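Local coordinates for beta-galactosidase (Bacteroides thetaiotaomicron, PDB 5MUJ), which probably acts as a glycoside hydrolase, an arabinofuranosidase that removes a sugar from chain B of the plant pectin rhamnogalacturonan II, at residues G107-D118 with T178-P188. Sequence-based numbering, arbitrary orientation.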
loop_
_atom_site.group_PDB
_atom_site.type_symbol
_atom_site.label_atom_id
_atom_site.label_comp_id
_atom_site.label_asym_id
_atom_site.label_seq_id
_atom_site.Cartn_x
_atom_site.Cartn_y
_atom_site.Cartn_z
ATOM N N GLY A 107 7.898 17.720 0.963
ATOM C CA GLY A 107 9.278 17.280 1.223
ATOM C C GLY A 107 9.249 15.893 1.806
ATOM O O GLY A 107 8.183 15.291 1.959
ATOM N N ARG A 108 10.458 15.434 2.138
ATOM C CA ARG A 108 10.672 14.073 2.643
ATOM C C ARG A 108 10.297 13.861 4.107
ATOM O O ARG A 108 10.470 14.760 4.958
ATOM C CB ARG A 108 12.129 13.651 2.449
ATOM C CG ARG A 108 12.609 13.568 1.004
ATOM C CD ARG A 108 14.105 13.550 1.004
ATOM N NE ARG A 108 14.752 13.562 -0.287
ATOM C CZ ARG A 108 15.153 14.636 -0.933
ATOM N NH1 ARG A 108 14.864 15.868 -0.486
ATOM N NH2 ARG A 108 15.781 14.482 -2.078
ATOM N N VAL A 109 9.774 12.657 4.383
ATOM C CA VAL A 109 9.582 12.172 5.754
ATOM C C VAL A 109 10.440 10.958 6.115
ATOM O O VAL A 109 10.605 10.683 7.312
ATOM C CB VAL A 109 8.097 11.874 6.070
ATOM C CG1 VAL A 109 7.265 13.150 5.976
ATOM C CG2 VAL A 109 7.534 10.822 5.142
ATOM N N LEU A 110 10.959 10.248 5.111
ATOM C CA LEU A 110 11.895 9.079 5.313
ATOM C C LEU A 110 12.918 9.166 4.207
ATOM O O LEU A 110 12.598 8.943 3.031
ATOM C CB LEU A 110 11.195 7.716 5.277
ATOM C CG LEU A 110 10.474 7.059 6.430
ATOM C CD1 LEU A 110 10.381 5.559 6.115
ATOM C CD2 LEU A 110 11.138 7.228 7.777
ATOM N N SER A 111 14.146 9.519 4.581
ATOM C CA SER A 111 15.212 9.813 3.634
ATOM C C SER A 111 16.256 8.688 3.685
ATOM O O SER A 111 16.338 7.984 4.678
ATOM C CB SER A 111 15.877 11.115 4.026
ATOM O OG SER A 111 14.918 12.152 4.182
ATOM N N TYR A 112 17.099 8.618 2.661
ATOM C CA TYR A 112 18.221 7.692 2.646
ATOM C C TYR A 112 19.026 7.896 3.923
ATOM O O TYR A 112 19.400 9.015 4.267
ATOM C CB TYR A 112 19.150 7.886 1.443
ATOM C CG TYR A 112 18.509 7.689 0.101
ATOM C CD1 TYR A 112 17.945 6.470 -0.262
ATOM C CD2 TYR A 112 18.445 8.758 -0.808
ATOM C CE1 TYR A 112 17.323 6.330 -1.482
ATOM C CE2 TYR A 112 17.829 8.624 -2.037
ATOM C CZ TYR A 112 17.288 7.395 -2.387
ATOM O OH TYR A 112 16.671 7.222 -3.592
ATOM N N ARG A 113 19.302 6.778 4.594
ATOM C CA ARG A 113 19.822 6.808 5.913
ATOM C C ARG A 113 21.225 6.132 5.948
ATOM O O ARG A 113 21.383 4.908 6.220
ATOM C CB ARG A 113 18.812 6.224 6.893
ATOM C CG ARG A 113 19.334 6.287 8.296
ATOM C CD ARG A 113 18.323 6.016 9.358
ATOM N NE ARG A 113 17.998 4.581 9.443
ATOM C CZ ARG A 113 17.699 3.952 10.584
ATOM N NH1 ARG A 113 17.747 4.568 11.786
ATOM N NH2 ARG A 113 17.343 2.664 10.539
ATOM N N ASP A 114 22.243 6.934 5.636
ATOM C CA ASP A 114 23.631 6.415 5.480
ATOM C C ASP A 114 24.141 5.727 6.743
ATOM O O ASP A 114 23.954 6.228 7.862
ATOM C CB ASP A 114 24.593 7.556 5.110
ATOM C CG ASP A 114 24.400 8.053 3.691
ATOM O OD1 ASP A 114 24.141 7.255 2.770
ATOM O OD2 ASP A 114 24.501 9.278 3.491
ATOM N N GLY A 115 24.792 4.564 6.568
ATOM C CA GLY A 115 25.368 3.834 7.685
ATOM C C GLY A 115 24.433 2.893 8.428
ATOM O O GLY A 115 24.854 2.282 9.421
ATOM N N LYS A 116 23.193 2.747 7.947
ATOM C CA LYS A 116 22.184 1.916 8.587
ATOM C C LYS A 116 21.719 0.807 7.632
ATOM O O LYS A 116 22.032 0.828 6.463
ATOM C CB LYS A 116 21.011 2.803 9.044
ATOM C CG LYS A 116 21.415 3.792 10.121
ATOM C CD LYS A 116 21.601 3.126 11.470
ATOM C CE LYS A 116 22.218 4.106 12.419
ATOM N NZ LYS A 116 22.380 3.598 13.774
ATOM N N TRP A 117 20.946 -0.141 8.172
ATOM C CA TRP A 117 20.457 -1.331 7.435
ATOM C C TRP A 117 19.566 -0.982 6.252
ATOM O O TRP A 117 19.441 -1.734 5.304
ATOM C CB TRP A 117 19.712 -2.276 8.379
ATOM C CG TRP A 117 18.390 -1.796 8.853
ATOM C CD1 TRP A 117 18.129 -0.992 9.930
ATOM C CD2 TRP A 117 17.128 -2.066 8.242
ATOM N NE1 TRP A 117 16.796 -0.765 10.043
ATOM C CE2 TRP A 117 16.143 -1.414 9.021
ATOM C CE3 TRP A 117 16.734 -2.797 7.117
ATOM C CZ2 TRP A 117 14.780 -1.458 8.698
ATOM C CZ3 TRP A 117 15.409 -2.873 6.813
ATOM C CH2 TRP A 117 14.424 -2.196 7.608
ATOM N N ASP A 118 18.925 0.165 6.362
ATOM C CA ASP A 118 17.978 0.637 5.362
ATOM C C ASP A 118 18.551 1.822 4.577
ATOM O O ASP A 118 17.817 2.724 4.199
ATOM C CB ASP A 118 16.663 1.007 6.055
ATOM C CG ASP A 118 16.843 2.008 7.185
ATOM O OD1 ASP A 118 18.005 2.502 7.375
ATOM O OD2 ASP A 118 15.819 2.334 7.872
ATOM N N THR A 178 3.806 17.978 8.538
ATOM C CA THR A 178 5.054 18.629 8.151
ATOM C C THR A 178 6.054 17.656 7.576
ATOM O O THR A 178 6.075 16.471 7.952
ATOM C CB THR A 178 5.671 19.432 9.341
ATOM O OG1 THR A 178 6.114 18.561 10.403
ATOM C CG2 THR A 178 4.637 20.406 9.895
ATOM N N ALA A 179 6.849 18.125 6.623
ATOM C CA ALA A 179 7.893 17.324 5.999
ATOM C C ALA A 179 9.083 17.422 6.938
ATOM O O ALA A 179 9.924 18.299 6.784
ATOM C CB ALA A 179 8.258 17.840 4.611
ATOM N N HIS A 180 9.110 16.522 7.917
ATOM C CA HIS A 180 10.226 16.314 8.824
ATOM C C HIS A 180 10.507 14.822 8.856
ATOM O O HIS A 180 9.653 14.008 8.509
ATOM C CB HIS A 180 9.890 16.837 10.218
ATOM C CG HIS A 180 8.939 15.963 10.975
ATOM N ND1 HIS A 180 7.586 15.931 10.711
ATOM C CD2 HIS A 180 9.148 15.067 11.967
ATOM C CE1 HIS A 180 7.001 15.063 11.518
ATOM N NE2 HIS A 180 7.932 14.520 12.288
ATOM N N GLU A 181 11.709 14.494 9.303
ATOM C CA GLU A 181 12.178 13.081 9.343
ATOM C C GLU A 181 11.588 12.341 10.546
ATOM O O GLU A 181 11.751 12.733 11.693
ATOM C CB GLU A 181 13.708 12.986 9.356
ATOM C CG GLU A 181 14.258 11.584 9.047
ATOM C CD GLU A 181 14.304 11.236 7.562
ATOM O OE1 GLU A 181 13.986 12.062 6.682
ATOM O OE2 GLU A 181 14.718 10.120 7.232
ATOM N N TRP A 182 10.923 11.228 10.268
ATOM C CA TRP A 182 10.436 10.358 11.318
ATOM C C TRP A 182 11.649 9.505 11.800
ATOM O O TRP A 182 12.603 9.351 11.087
ATOM C CB TRP A 182 9.308 9.470 10.767
ATOM C CG TRP A 182 8.019 10.176 10.410
ATOM C CD1 TRP A 182 7.872 11.367 9.776
ATOM C CD2 TRP A 182 6.711 9.707 10.708
ATOM N NE1 TRP A 182 6.550 11.628 9.608
ATOM C CE2 TRP A 182 5.801 10.640 10.179
ATOM C CE3 TRP A 182 6.214 8.543 11.334
ATOM C CZ2 TRP A 182 4.421 10.479 10.294
ATOM C CZ3 TRP A 182 4.849 8.376 11.439
ATOM C CH2 TRP A 182 3.963 9.344 10.935
ATOM N N GLU A 183 11.607 9.096 13.054
ATOM C CA GLU A 183 12.673 8.302 13.674
ATOM C C GLU A 183 12.473 6.841 13.389
ATOM O O GLU A 183 11.363 6.353 13.341
ATOM C CB GLU A 183 12.645 8.511 15.186
ATOM C CG GLU A 183 12.915 9.955 15.570
ATOM C CD GLU A 183 12.905 10.243 17.056
ATOM O OE1 GLU A 183 12.501 9.362 17.856
ATOM O OE2 GLU A 183 13.294 11.386 17.408
ATOM N N SER A 184 13.573 6.149 13.216
ATOM C CA SER A 184 13.495 4.718 12.912
ATOM C C SER A 184 14.455 3.857 13.701
ATOM O O SER A 184 15.464 4.331 14.241
ATOM C CB SER A 184 13.596 4.508 11.434
ATOM O OG SER A 184 14.801 4.944 10.939
ATOM N N LEU A 185 14.064 2.594 13.806
ATOM C CA LEU A 185 14.885 1.568 14.515
ATOM C C LEU A 185 16.111 1.152 13.719
ATOM O O LEU A 185 16.114 1.154 12.489
ATOM C CB LEU A 185 14.042 0.364 14.875
ATOM C CG LEU A 185 12.916 0.580 15.886
ATOM C CD1 LEU A 185 12.318 -0.747 16.277
ATOM C CD2 LEU A 185 13.352 1.373 17.128
ATOM N N ASP A 186 17.141 0.720 14.438
ATOM C CA ASP A 186 18.395 0.349 13.812
ATOM C C ASP A 186 18.489 -1.119 13.345
ATOM O O ASP A 186 19.538 -1.536 12.838
ATOM C CB ASP A 186 19.536 0.723 14.754
ATOM C CG ASP A 186 19.749 2.220 14.828
ATOM O OD1 ASP A 186 19.040 3.018 14.145
ATOM O OD2 ASP A 186 20.647 2.630 15.570
ATOM N N LYS A 187 17.363 -1.833 13.471
ATOM C CA LYS A 187 17.138 -3.175 13.015
ATOM C C LYS A 187 15.727 -3.231 12.410
ATOM O O LYS A 187 14.831 -2.507 12.864
ATOM C CB LYS A 187 17.225 -4.131 14.222
ATOM C CG LYS A 187 16.128 -3.956 15.288
ATOM C CD LYS A 187 16.493 -4.547 16.651
ATOM C CE LYS A 187 16.204 -6.038 16.754
ATOM N NZ LYS A 187 17.033 -6.734 17.792
ATOM N N PRO A 188 15.511 -4.100 11.401
ATOM C CA PRO A 188 14.125 -4.323 11.003
ATOM C C PRO A 188 13.302 -4.928 12.131
ATOM O O PRO A 188 13.859 -5.568 13.032
ATOM C CB PRO A 188 14.223 -5.298 9.835
ATOM C CG PRO A 188 15.610 -5.804 9.789
ATOM C CD PRO A 188 16.472 -4.960 10.672
HETATM O O HOH W 1 12.938 14.498 6.384
HETATM O O HOH W 2 11.818 17.358 4.416
HETATM O O HOH W 3 16.310 7.363 12.540
HETATM O O HOH W 4 21.288 -0.308 11.114
#
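R113 and W117 converge on one carbonyl, L185 O: the arginine leaves with CG opposite the backbone N (chi1 -178°) and bends at chi3 (75°), while W117 swings its CG between N and the carbonyl carbon (chi1 71°). The contact joins the loop that follows strand 104-110 to the chain around strand 183-184, the outer strands of neighbouring blades in what looks like a five-bladed beta-propeller. L185 O accepts hydrogen bonds from R113 NH2 (2.8 Å) and from W117 NE1 (3.2 Å), which arrive from opposite faces of its carbonyl plane. S184 OG sits over the centre of the guanidinium without a hydrogen bond to it; its polar partner is R122. In the guanidinium plane, R113 NE bonds D118 OD1 at 2.9 Å, and D118 is held in turn by Y150 and R122. D186 extends the salt-bridge network: K116 NZ comes from above its carboxylate plane to OD2 at 2.7 Å, and R113 NH1 makes a weak bond to OD1. P188 CD packs over the indole's five-membered ring in a CH-pi contact. With W117 cut back to an alanine, P188 would probably lose the ring face it packs on and L185 O one of its two donors. Farther along, E181 grips S111 twice: OE2 takes the backbone N at 2.8 Å, and OE1 the hydroxyl OG at 2.7 Å.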